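Local coordinates for C381 turret protein (Sulfolobus turreted icosahedral virus, PDB 4IND), which forms, as a pentamer of triple jelly-roll subunits, part of the turrets that project from the icosahedral capsid of an archaeal virus, at residues A[33-38]-A[67-72]; A[92-97]-A[108-113]; A[161-166]-A[241-246]. All coordinates share one frame; numbering follows the deposited sequence.

Contact 1. Residues A[33-38]-A[67-72]; sequences NSIFVG and ASIIID
Three backbone hydrogen bonds join 33-38 to the antiparallel strand 67-71. Val37 and Ser68 form the hydrogen-bonded pair: Val37 N donates to Ser68 O at 2.8 Å, and Ser68 N returns a bond to Val37 O at 3.0 Å, arriving in the carbonyl plane on a lone pair. The third runs from Ile70 N to Ile35 O (2.9 Å, 163° at the hydrogen), so the loop residue Ile35 is gripped before the strand proper begins. Its oxygen also takes a CA-H...O contact from Ile69 CA. The other edge of strand 67-71 is satisfied too: the backbones of Ala67, Ile69 and Ile71 hydrogen-bond with those of Leu134, Ile132 and Tyr130 in strand 130-134. The three strands make one antiparallel sheet of the first jelly roll, with 36-37 at its margin within the chain. Phe36 packs on Ile140, and Ile69 and Ile71 on Phe143, both of strand 138-147; Ile35 rests on Val16. Ile35 holds CG1 in the crowded position between N and carbonyl carbon (chi1 65°), which sets CG2 3.7 Å from Ile71 CG1 as the two side chains lie side by side. With CG anti to its backbone N (chi1 -176°), Phe36 carries its ring along 67-72 until CZ meets Ala67 CB at 3.5 Å; a methyl suits this confined spot. On the other face Val37 CG2 meets Ile70 CD1 at 3.8 Å, near Asn52 of a second subunit. Ser34 OG, buried, bonds to Ala30 O of helix 25-31. Asp72 OD2 forms a salt bridge with Lys54 NZ, and OD1 a hydrogen bond with Tyr47 OH, both of that second subunit.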
ATOM      1  N   ASN A  33       5.511 -25.769 -30.242  1.00 24.69           N
ATOM      2  CA  ASN A  33       6.716 -26.447 -29.745  1.00 26.48           C
ATOM      3  C   ASN A  33       6.812 -26.200 -28.231  1.00 27.12           C
ATOM      4  O   ASN A  33       7.903 -26.079 -27.669  1.00 29.24           O
ATOM      5  CB  ASN A  33       7.959 -25.913 -30.453  1.00 36.13           C
ATOM      6  CG  ASN A  33       9.229 -26.711 -30.129  1.00 73.93           C
ATOM      7  OD1 ASN A  33       9.178 -27.843 -29.629  1.00 85.05           O
ATOM      8  ND2 ASN A  33      10.382 -26.117 -30.430  1.00 84.88           N
ATOM      9  N   SER A  34       5.665 -26.120 -27.575  1.00 26.62           N
ATOM     10  CA  SER A  34       5.688 -25.910 -26.126  1.00 22.78           C
ATOM     11  C   SER A  34       4.439 -26.400 -25.438  1.00 25.98           C
ATOM     12  O   SER A  34       4.517 -27.226 -24.527  1.00 28.65           O
ATOM     13  CB  SER A  34       5.921 -24.427 -25.803  1.00 27.83           C
ATOM     14  OG  SER A  34       4.972 -23.624 -26.471  1.00 30.70           O
ATOM     15  N   ILE A  35       3.283 -25.898 -25.865  1.00 19.06           N
ATOM     16  CA  ILE A  35       2.049 -26.161 -25.122  1.00 23.21           C
ATOM     17  C   ILE A  35       0.864 -26.698 -25.941  1.00 20.40           C
ATOM     18  O   ILE A  35      -0.163 -27.052 -25.383  1.00 24.31           O
ATOM     19  CB  ILE A  35       1.605 -24.925 -24.325  1.00 28.73           C
ATOM     20  CG1 ILE A  35       1.229 -23.767 -25.248  1.00 22.11           C
ATOM     21  CG2 ILE A  35       2.705 -24.498 -23.351  1.00 28.34           C
ATOM     22  CD1 ILE A  35       0.679 -22.529 -24.495  1.00 22.08           C
ATOM     23  N   PHE A  36       1.018 -26.776 -27.257  1.00 25.42           N
ATOM     24  CA  PHE A  36      -0.065 -27.273 -28.103  1.00 24.37           C
ATOM     25  C   PHE A  36       0.116 -28.748 -28.455  1.00 24.21           C
ATOM     26  O   PHE A  36       1.200 -29.159 -28.871  1.00 28.70           O
ATOM     27  CB  PHE A  36      -0.214 -26.406 -29.371  1.00 19.45           C
ATOM     28  CG  PHE A  36      -1.378 -26.806 -30.250  1.00 26.66           C
ATOM     29  CD1 PHE A  36      -2.671 -26.417 -29.931  1.00 28.88           C
ATOM     30  CD2 PHE A  36      -1.167 -27.551 -31.398  1.00 29.34           C
ATOM     31  CE1 PHE A  36      -3.742 -26.775 -30.737  1.00 27.61           C
ATOM     32  CE2 PHE A  36      -2.223 -27.922 -32.221  1.00 32.24           C
ATOM     33  CZ  PHE A  36      -3.518 -27.527 -31.897  1.00 33.60           C
ATOM     34  N   VAL A  37      -0.947 -29.533 -28.283  1.00 27.94           N
ATOM     35  CA  VAL A  37      -0.927 -30.963 -28.539  1.00 30.10           C
ATOM     36  C   VAL A  37      -1.867 -31.227 -29.699  1.00 33.87           C
ATOM     37  O   VAL A  37      -3.036 -30.848 -29.655  1.00 31.24           O
ATOM     38  CB  VAL A  37      -1.392 -31.768 -27.295  1.00 33.41           C
ATOM     39  CG1 VAL A  37      -1.296 -33.274 -27.546  1.00 32.62           C
ATOM     40  CG2 VAL A  37      -0.592 -31.353 -26.058  1.00 23.99           C
ATOM     41  N   GLY A  38      -1.355 -31.884 -30.738  1.00 28.29           N
ATOM     42  CA  GLY A  38      -2.162 -32.239 -31.896  1.00 34.18           C
ATOM     43  C   GLY A  38      -1.695 -31.530 -33.156  1.00 34.52           C
ATOM     44  O   GLY A  38      -0.668 -30.879 -33.166  1.00 38.26           O
ATOM     45  N   ALA A  67      -7.668 -31.371 -30.068  1.00 31.35           N
ATOM     46  CA  ALA A  67      -6.336 -30.889 -29.699  1.00 28.25           C
ATOM     47  C   ALA A  67      -6.366 -30.531 -28.213  1.00 27.81           C
ATOM     48  O   ALA A  67      -7.436 -30.504 -27.597  1.00 29.59           O
ATOM     49  CB  ALA A  67      -5.962 -29.684 -30.532  1.00 25.41           C
ATOM     50  N   SER A  68      -5.197 -30.258 -27.635  1.00 22.14           N
ATOM     51  CA  SER A  68      -5.114 -29.856 -26.245  1.00 25.69           C
ATOM     52  C   SER A  68      -4.104 -28.745 -26.076  1.00 27.37           C
ATOM     53  O   SER A  68      -3.141 -28.648 -26.830  1.00 29.22           O
ATOM     54  CB  SER A  68      -4.679 -31.030 -25.363  1.00 29.93           C
ATOM     55  OG  SER A  68      -5.531 -32.140 -25.521  1.00 36.50           O
ATOM     56  N   ILE A  69      -4.327 -27.907 -25.077  1.00 22.50           N
ATOM     57  CA  ILE A  69      -3.279 -27.029 -24.602  1.00 21.49           C
ATOM     58  C   ILE A  69      -2.901 -27.550 -23.223  1.00 28.22           C
ATOM     59  O   ILE A  69      -3.762 -27.815 -22.393  1.00 26.79           O
ATOM     60  CB  ILE A  69      -3.759 -25.585 -24.523  1.00 25.44           C
ATOM     61  CG1 ILE A  69      -4.038 -25.061 -25.937  1.00 23.79           C
ATOM     62  CG2 ILE A  69      -2.686 -24.701 -23.843  1.00 18.49           C
ATOM     63  CD1 ILE A  69      -4.769 -23.733 -25.972  1.00 29.39           C
ATOM     64  N   ILE A  70      -1.606 -27.739 -23.002  1.00 22.12           N
ATOM     65  CA  ILE A  70      -1.110 -28.296 -21.758  1.00 24.20           C
ATOM     66  C   ILE A  70       0.120 -27.494 -21.320  1.00 25.08           C
ATOM     67  O   ILE A  70       1.108 -27.403 -22.065  1.00 24.58           O
ATOM     68  CB  ILE A  70      -0.708 -29.784 -21.934  1.00 23.45           C
ATOM     69  CG1 ILE A  70      -1.910 -30.632 -22.388  1.00 32.16           C
ATOM     70  CG2 ILE A  70      -0.173 -30.343 -20.632  1.00 26.70           C
ATOM     71  CD1 ILE A  70      -1.574 -32.138 -22.500  1.00 28.88           C
ATOM     72  N   ILE A  71       0.069 -26.917 -20.122  1.00 20.80           N
ATOM     73  CA  ILE A  71       1.180 -26.110 -19.628  1.00 25.30           C
ATOM     74  C   ILE A  71       1.699 -26.595 -18.278  1.00 29.62           C
ATOM     75  O   ILE A  71       1.066 -26.359 -17.255  1.00 26.73           O
ATOM     76  CB  ILE A  71       0.764 -24.628 -19.487  1.00 28.85           C
ATOM     77  CG1 ILE A  71       0.030 -24.161 -20.749  1.00 28.99           C
ATOM     78  CG2 ILE A  71       1.984 -23.748 -19.240  1.00 25.55           C
ATOM     79  CD1 ILE A  71      -0.601 -22.748 -20.633  1.00 23.68           C
ATOM     80  N   ASP A  72       2.853 -27.260 -18.259  1.00 26.20           N
ATOM     81  CA  ASP A  72       3.430 -27.637 -16.967  1.00 23.96           C
ATOM     82  C   ASP A  72       4.684 -26.821 -16.643  1.00 28.70           C
ATOM     83  O   ASP A  72       5.354 -27.064 -15.643  1.00 27.92           O
ATOM     84  CB  ASP A  72       3.696 -29.141 -16.868  1.00 22.68           C
ATOM     85  CG  ASP A  72       4.986 -29.554 -17.551  1.00 34.15           C
ATOM     86  OD1 ASP A  72       5.634 -30.539 -17.109  1.00 35.79           O
ATOM     87  OD2 ASP A  72       5.365 -28.877 -18.533  1.00 35.16           O
TER

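Contact 2. Residues A[92-97]-A[108-113]; sequences FSVTVT and YSIGAN
Val94 pairs with Ile110 and Val96 with Tyr108, each couple exchanging two backbone hydrogen bonds. The straightest is Ile110 N to Val94 O (2.8 Å, 169° at the hydrogen), which lies nearly along the C=O axis. Their buried face is filled by branched aliphatic groups: Val94 CG2 approaches Ile110 CB at 4.0 Å, and Ile110 CD1 extends to Val96 CG2 at 4.1 Å. Phe116 and Ile118 of strand 114-124 pack beneath, and Tyr108 sends its hydroxyl to Tyr119 O, so the buried ring has its polar tip satisfied.

The other face, with Thr95 and Ser109, is exposed, and small hydroxylated residues suit it. One water is bonded to both Ser93 OG and Ser109 OG, at 2.9 Å from each; another accepts from Ala112 N at 2.7 Å and is bonded to Ser93 OG. Beyond the Val94-Ile110 pair the two segments have no direct hydrogen bond, and Ala112 CB rests 3.5 Å from Phe92 N. These paired antiparallel strands, with eleven residues between them, form a beta hairpin, apolar on one face and hydrated on the other, packed on strand 114-124 of the first jelly roll and, through Tyr108, on strand 155-163 of the second.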
ATOM      1  N   PHE A  92     -22.016 -25.900 -36.896  1.00 40.91           N
ATOM      2  CA  PHE A  92     -22.745 -26.391 -35.722  1.00 41.48           C
ATOM      3  C   PHE A  92     -22.006 -25.951 -34.466  1.00 39.02           C
ATOM      4  O   PHE A  92     -20.819 -25.613 -34.526  1.00 38.70           O
ATOM      5  CB  PHE A  92     -22.854 -27.923 -35.755  1.00 36.51           C
ATOM      6  CG  PHE A  92     -21.550 -28.617 -36.059  1.00 37.52           C
ATOM      7  CD1 PHE A  92     -20.601 -28.810 -35.065  1.00 32.03           C
ATOM      8  CD2 PHE A  92     -21.273 -29.072 -37.344  1.00 34.18           C
ATOM      9  CE1 PHE A  92     -19.396 -29.435 -35.333  1.00 39.23           C
ATOM     10  CE2 PHE A  92     -20.072 -29.695 -37.629  1.00 37.37           C
ATOM     11  CZ  PHE A  92     -19.128 -29.883 -36.623  1.00 43.05           C
ATOM     12  N   SER A  93     -22.699 -25.975 -33.333  1.00 32.65           N
ATOM     13  CA  SER A  93     -22.127 -25.588 -32.057  1.00 35.44           C
ATOM     14  C   SER A  93     -21.109 -26.620 -31.621  1.00 34.34           C
ATOM     15  O   SER A  93     -21.237 -27.805 -31.951  1.00 38.28           O
ATOM     16  CB  SER A  93     -23.236 -25.514 -30.998  1.00 35.08           C
ATOM     17  OG  SER A  93     -24.058 -24.406 -31.240  1.00 51.34           O
ATOM     18  N   VAL A  94     -20.096 -26.174 -30.899  1.00 31.48           N
ATOM     19  CA  VAL A  94     -19.159 -27.076 -30.248  1.00 34.87           C
ATOM     20  C   VAL A  94     -19.063 -26.678 -28.789  1.00 33.46           C
ATOM     21  O   VAL A  94     -19.423 -25.566 -28.433  1.00 34.32           O
ATOM     22  CB  VAL A  94     -17.767 -27.032 -30.917  1.00 31.63           C
ATOM     23  CG1 VAL A  94     -17.894 -27.406 -32.402  1.00 35.71           C
ATOM     24  CG2 VAL A  94     -17.126 -25.661 -30.763  1.00 33.66           C
ATOM     25  N   THR A  95     -18.591 -27.595 -27.950  1.00 32.88           N
ATOM     26  CA  THR A  95     -18.478 -27.305 -26.530  1.00 33.71           C
ATOM     27  C   THR A  95     -17.029 -27.420 -26.076  1.00 39.87           C
ATOM     28  O   THR A  95     -16.222 -28.155 -26.662  1.00 36.12           O
ATOM     29  CB  THR A  95     -19.392 -28.199 -25.673  1.00 45.40           C
ATOM     30  OG1 THR A  95     -18.845 -29.513 -25.615  1.00 48.01           O
ATOM     31  CG2 THR A  95     -20.793 -28.270 -26.254  1.00 51.69           C
ATOM     32  N   VAL A  96     -16.691 -26.660 -25.050  1.00 30.90           N
ATOM     33  CA  VAL A  96     -15.365 -26.717 -24.468  1.00 32.79           C
ATOM     34  C   VAL A  96     -15.565 -26.862 -22.967  1.00 32.55           C
ATOM     35  O   VAL A  96     -16.557 -26.358 -22.416  1.00 27.58           O
ATOM     36  CB  VAL A  96     -14.580 -25.435 -24.805  1.00 40.04           C
ATOM     37  CG1 VAL A  96     -13.509 -25.184 -23.780  1.00 48.79           C
ATOM     38  CG2 VAL A  96     -13.977 -25.523 -26.216  1.00 32.96           C
ATOM     39  N   THR A  97     -14.647 -27.565 -22.314  1.00 29.81           N
ATOM     40  CA  THR A  97     -14.709 -27.755 -20.871  1.00 32.39           C
ATOM     41  C   THR A  97     -13.550 -27.031 -20.200  1.00 29.30           C
ATOM     42  O   THR A  97     -12.410 -27.514 -20.230  1.00 27.25           O
ATOM     43  CB  THR A  97     -14.662 -29.256 -20.524  1.00 34.36           C
ATOM     44  OG1 THR A  97     -15.729 -29.935 -21.209  1.00 33.78           O
ATOM     45  CG2 THR A  97     -14.788 -29.479 -19.019  1.00 39.57           C
ATOM     46  N   TYR A 108     -18.585 -24.509 -21.915  1.00 24.48           N
ATOM     47  CA  TYR A 108     -18.993 -23.381 -22.743  1.00 29.80           C
ATOM     48  C   TYR A 108     -19.621 -23.941 -24.008  1.00 36.43           C
ATOM     49  O   TYR A 108     -19.162 -24.956 -24.543  1.00 30.77           O
ATOM     50  CB  TYR A 108     -17.784 -22.541 -23.136  1.00 26.08           C
ATOM     51  CG  TYR A 108     -17.109 -21.837 -21.986  1.00 29.90           C
ATOM     52  CD1 TYR A 108     -17.854 -21.285 -20.946  1.00 27.08           C
ATOM     53  CD2 TYR A 108     -15.726 -21.712 -21.944  1.00 29.63           C
ATOM     54  CE1 TYR A 108     -17.229 -20.629 -19.904  1.00 32.84           C
ATOM     55  CE2 TYR A 108     -15.092 -21.057 -20.896  1.00 31.79           C
ATOM     56  CZ  TYR A 108     -15.857 -20.516 -19.888  1.00 28.69           C
ATOM     57  OH  TYR A 108     -15.237 -19.869 -18.850  1.00 30.61           O
ATOM     58  N   SER A 109     -20.668 -23.282 -24.490  1.00 25.92           N
ATOM     59  CA  SER A 109     -21.275 -23.625 -25.766  1.00 30.86           C
ATOM     60  C   SER A 109     -20.919 -22.536 -26.792  1.00 31.88           C
ATOM     61  O   SER A 109     -21.239 -21.370 -26.619  1.00 36.79           O
ATOM     62  CB  SER A 109     -22.789 -23.786 -25.604  1.00 33.97           C
ATOM     63  OG  SER A 109     -23.383 -24.103 -26.836  1.00 41.86           O
ATOM     64  N   ILE A 110     -20.230 -22.925 -27.858  1.00 28.16           N
ATOM     65  CA  ILE A 110     -19.743 -21.963 -28.844  1.00 29.06           C
ATOM     66  C   ILE A 110     -20.534 -22.082 -30.137  1.00 35.90           C
ATOM     67  O   ILE A 110     -20.485 -23.109 -30.823  1.00 31.58           O
ATOM     68  CB  ILE A 110     -18.222 -22.189 -29.126  1.00 32.74           C
ATOM     69  CG1 ILE A 110     -17.424 -22.159 -27.818  1.00 35.60           C
ATOM     70  CG2 ILE A 110     -17.681 -21.157 -30.110  1.00 27.69           C
ATOM     71  CD1 ILE A 110     -15.906 -22.433 -27.992  1.00 28.62           C
ATOM     72  N   GLY A 111     -21.276 -21.030 -30.472  1.00 39.33           N
ATOM     73  CA  GLY A 111     -22.175 -21.059 -31.615  1.00 35.18           C
ATOM     74  C   GLY A 111     -21.450 -21.257 -32.942  1.00 40.20           C
ATOM     75  O   GLY A 111     -20.249 -20.976 -33.073  1.00 38.55           O
ATOM     76  N   ALA A 112     -22.187 -21.768 -33.925  1.00 35.33           N
ATOM     77  CA  ALA A 112     -21.682 -21.962 -35.283  1.00 36.24           C
ATOM     78  C   ALA A 112     -21.177 -20.652 -35.895  1.00 37.38           C
ATOM     79  O   ALA A 112     -21.770 -19.599 -35.695  1.00 35.58           O
ATOM     80  CB  ALA A 112     -22.767 -22.562 -36.157  1.00 32.14           C
ATOM     81  N   ASN A 113     -20.068 -20.728 -36.631  1.00 35.47           N
ATOM     82  CA  ASN A 113     -19.551 -19.571 -37.372  1.00 37.52           C
ATOM     83  C   ASN A 113     -19.427 -18.296 -36.544  1.00 33.93           C
ATOM     84  O   ASN A 113     -19.846 -17.223 -36.988  1.00 36.57           O
ATOM     85  CB  ASN A 113     -20.438 -19.274 -38.574  1.00 36.53           C
ATOM     86  CG  ASN A 113     -20.631 -20.485 -39.462  1.00 42.68           C
ATOM     87  OD1 ASN A 113     -19.674 -20.987 -40.040  1.00 47.65           O
ATOM     88  ND2 ASN A 113     -21.869 -20.961 -39.574  1.00 44.10           N
TER
HETATM   89  O   HOH W   1     -24.817 -22.444 -33.616  1.00 41.59           O
HETATM   90  O   HOH W   2     -24.749 -22.791 -28.987  1.00 52.92           O

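Contact 3. Residues A[161-166]-A[241-246]; sequences IHTSGN and FSVTYG
Two segments that have just left their strands meet through a single backbone hydrogen bond, Gly246 N to Gly165 O, at 2.9 Å in the carbonyl plane on a lone pair. The backbones come closest here, Gly165 CA being 4.2 Å from Gly246 CA. Gly165, at phi 132°, occupies a conformation that a side chain would crowd, and a CB there would also strike Gly246 O. Its bare CA lies over one face of the Tyr245 ring, 3.5 Å from the centroid and 17° off the ring normal, a CH-pi contact. Tyr245 reaches this position with CG in the crowded place between N and carbonyl carbon (chi1 67°), which carries the ring across the turn. Thr163 shapes that turn from within: OG1, anti to its N, accepts from Gly165 N at 3.1 Å in an ST turn and donates to Asn166 O at 2.8 Å. A hydroxyl suits the place because one oxygen can do both. Val243 meets Thr163 tip to tip, CG1 lying 3.6 Å from OG1 and packing 3.5 Å from Gly165 C. The rings of Phe197 and Phe253 meet that of Tyr245 at oblique angles. The contact joins the ends of strands 155-163 and 238-243, which belong to different sheets of the second jelly roll, while strands 194-203 and 253-262 pack around Thr163 through Phe199, Phe253 and Phe255.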
ATOM      1  N   ILE A 161     -21.084 -19.917 -18.344  1.00 31.55           N
ATOM      2  CA  ILE A 161     -20.692 -21.219 -17.822  1.00 29.21           C
ATOM      3  C   ILE A 161     -21.926 -22.071 -17.638  1.00 29.27           C
ATOM      4  O   ILE A 161     -22.867 -21.685 -16.941  1.00 32.15           O
ATOM      5  CB  ILE A 161     -19.965 -21.124 -16.462  1.00 27.96           C
ATOM      6  CG1 ILE A 161     -18.806 -20.133 -16.514  1.00 28.12           C
ATOM      7  CG2 ILE A 161     -19.481 -22.509 -16.012  1.00 26.25           C
ATOM      8  CD1 ILE A 161     -18.274 -19.741 -15.124  1.00 20.75           C
ATOM      9  N   HIS A 162     -21.939 -23.240 -18.266  1.00 25.78           N
ATOM     10  CA  HIS A 162     -23.106 -24.117 -18.176  1.00 30.51           C
ATOM     11  C   HIS A 162     -22.909 -25.254 -17.194  1.00 35.20           C
ATOM     12  O   HIS A 162     -21.885 -25.948 -17.228  1.00 31.73           O
ATOM     13  CB  HIS A 162     -23.445 -24.735 -19.550  1.00 29.88           C
ATOM     14  CG  HIS A 162     -23.835 -23.731 -20.577  1.00 43.85           C
ATOM     15  ND1 HIS A 162     -25.136 -23.302 -20.738  1.00 50.52           N
ATOM     16  CD2 HIS A 162     -23.105 -23.056 -21.495  1.00 36.01           C
ATOM     17  CE1 HIS A 162     -25.189 -22.417 -21.713  1.00 45.31           C
ATOM     18  NE2 HIS A 162     -23.968 -22.252 -22.194  1.00 41.79           N
ATOM     19  N   THR A 163     -23.925 -25.488 -16.364  1.00 29.33           N
ATOM     20  CA  THR A 163     -23.888 -26.628 -15.461  1.00 35.67           C
ATOM     21  C   THR A 163     -25.221 -27.315 -15.445  1.00 40.93           C
ATOM     22  O   THR A 163     -26.272 -26.691 -15.652  1.00 42.62           O
ATOM     23  CB  THR A 163     -23.467 -26.243 -14.009  1.00 35.71           C
ATOM     24  OG1 THR A 163     -23.464 -27.425 -13.198  1.00 35.53           O
ATOM     25  CG2 THR A 163     -24.452 -25.204 -13.400  1.00 32.05           C
ATOM     26  N   SER A 164     -25.202 -28.615 -15.215  1.00 38.60           N
ATOM     27  CA  SER A 164     -26.445 -29.319 -15.054  1.00 42.98           C
ATOM     28  C   SER A 164     -26.511 -29.993 -13.684  1.00 43.43           C
ATOM     29  O   SER A 164     -27.293 -30.919 -13.480  1.00 47.04           O
ATOM     30  CB  SER A 164     -26.640 -30.324 -16.191  1.00 45.73           C
ATOM     31  OG  SER A 164     -25.534 -31.196 -16.261  1.00 56.15           O
ATOM     32  N   GLY A 165     -25.702 -29.521 -12.737  1.00 38.41           N
ATOM     33  CA  GLY A 165     -25.796 -30.036 -11.378  1.00 41.40           C
ATOM     34  C   GLY A 165     -24.491 -30.443 -10.706  1.00 39.29           C
ATOM     35  O   GLY A 165     -24.481 -30.779  -9.525  1.00 42.60           O
ATOM     36  N   ASN A 166     -23.395 -30.440 -11.450  1.00 34.25           N
ATOM     37  CA  ASN A 166     -22.088 -30.617 -10.830  1.00 32.58           C
ATOM     38  C   ASN A 166     -21.054 -29.732 -11.485  1.00 35.89           C
ATOM     39  O   ASN A 166     -21.343 -29.074 -12.488  1.00 40.06           O
ATOM     40  CB  ASN A 166     -21.662 -32.086 -10.821  1.00 42.05           C
ATOM     41  CG  ASN A 166     -21.753 -32.710 -12.179  1.00 48.85           C
ATOM     42  OD1 ASN A 166     -21.427 -32.073 -13.180  1.00 50.51           O
ATOM     43  ND2 ASN A 166     -22.217 -33.958 -12.236  1.00 52.01           N
ATOM     44  N   PHE A 241     -15.354 -23.553  -5.187  1.00 27.88           N
ATOM     45  CA  PHE A 241     -16.773 -23.426  -5.498  1.00 24.29           C
ATOM     46  C   PHE A 241     -17.240 -24.774  -6.041  1.00 33.31           C
ATOM     47  O   PHE A 241     -16.577 -25.357  -6.894  1.00 39.20           O
ATOM     48  CB  PHE A 241     -16.991 -22.330  -6.530  1.00 30.15           C
ATOM     49  CG  PHE A 241     -18.295 -22.453  -7.262  1.00 32.48           C
ATOM     50  CD1 PHE A 241     -19.494 -22.238  -6.605  1.00 38.66           C
ATOM     51  CD2 PHE A 241     -18.319 -22.799  -8.607  1.00 40.83           C
ATOM     52  CE1 PHE A 241     -20.702 -22.355  -7.270  1.00 42.35           C
ATOM     53  CE2 PHE A 241     -19.519 -22.912  -9.292  1.00 39.81           C
ATOM     54  CZ  PHE A 241     -20.724 -22.698  -8.614  1.00 38.08           C
ATOM     55  N   SER A 242     -18.351 -25.284  -5.521  1.00 27.63           N
ATOM     56  CA  SER A 242     -18.890 -26.569  -5.966  1.00 30.62           C
ATOM     57  C   SER A 242     -20.345 -26.406  -6.323  1.00 34.38           C
ATOM     58  O   SER A 242     -21.107 -25.804  -5.559  1.00 35.81           O
ATOM     59  CB  SER A 242     -18.805 -27.621  -4.856  1.00 32.55           C
ATOM     60  OG  SER A 242     -17.570 -27.565  -4.174  1.00 46.31           O
ATOM     61  N   VAL A 243     -20.747 -26.951  -7.471  1.00 33.11           N
ATOM     62  CA  VAL A 243     -22.173 -27.036  -7.805  1.00 30.08           C
ATOM     63  C   VAL A 243     -22.676 -28.327  -7.172  1.00 33.69           C
ATOM     64  O   VAL A 243     -22.110 -29.400  -7.414  1.00 34.29           O
ATOM     65  CB  VAL A 243     -22.392 -27.097  -9.328  1.00 32.08           C
ATOM     66  CG1 VAL A 243     -23.883 -27.180  -9.636  1.00 28.91           C
ATOM     67  CG2 VAL A 243     -21.777 -25.883 -10.016  1.00 32.68           C
ATOM     68  N   THR A 244     -23.737 -28.250  -6.373  1.00 32.85           N
ATOM     69  CA  THR A 244     -24.105 -29.410  -5.547  1.00 36.24           C
ATOM     70  C   THR A 244     -25.485 -29.986  -5.798  1.00 37.59           C
ATOM     71  O   THR A 244     -25.854 -30.995  -5.195  1.00 43.93           O
ATOM     72  CB  THR A 244     -23.989 -29.074  -4.042  1.00 40.68           C
ATOM     73  OG1 THR A 244     -24.847 -27.967  -3.755  1.00 42.82           O
ATOM     74  CG2 THR A 244     -22.557 -28.709  -3.654  1.00 42.64           C
ATOM     75  N   TYR A 245     -26.270 -29.353  -6.660  1.00 36.18           N
ATOM     76  CA  TYR A 245     -27.676 -29.756  -6.767  1.00 42.49           C
ATOM     77  C   TYR A 245     -27.920 -31.092  -7.471  1.00 39.04           C
ATOM     78  O   TYR A 245     -28.993 -31.673  -7.352  1.00 40.84           O
ATOM     79  CB  TYR A 245     -28.568 -28.632  -7.320  1.00 36.05           C
ATOM     80  CG  TYR A 245     -28.338 -28.227  -8.763  1.00 34.95           C
ATOM     81  CD1 TYR A 245     -29.000 -28.873  -9.796  1.00 40.98           C
ATOM     82  CD2 TYR A 245     -27.498 -27.172  -9.085  1.00 35.26           C
ATOM     83  CE1 TYR A 245     -28.817 -28.490 -11.116  1.00 35.94           C
ATOM     84  CE2 TYR A 245     -27.315 -26.782 -10.388  1.00 33.33           C
ATOM     85  CZ  TYR A 245     -27.992 -27.445 -11.400  1.00 32.82           C
ATOM     86  OH  TYR A 245     -27.819 -27.081 -12.716  1.00 38.61           O
ATOM     87  N   GLY A 246     -26.926 -31.588  -8.191  1.00 43.87           N
ATOM     88  CA  GLY A 246     -26.993 -32.955  -8.677  1.00 51.18           C
ATOM     89  C   GLY A 246     -27.234 -33.084 -10.164  1.00 58.66           C
ATOM     90  O   GLY A 246     -28.223 -32.560 -10.685  1.00 46.74           O
TER

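Contacts 1 and 2 belong to the first jelly roll and contact 3 to the second. Contact 1 is wholly buried, its side chains apolar where the strands meet and polar toward a neighbouring subunit; contacts 2 and 3 are partly buried and touch no other chain. Regular backbone pairing holds contacts 1 and 2, whereas contact 3 relies on one backbone bond, a glycine against a ring and a threonine-built turn. Contacts 2 and 3 meet across the domain boundary, where Tyr108 CE1 packs 3.8 Å from Ile161 CG1, so the hairpin of 92-97 and 108-113 leans on strand 155-163. Contact 1 stands apart, its nearest atoms about 8 Å from those of contact 2.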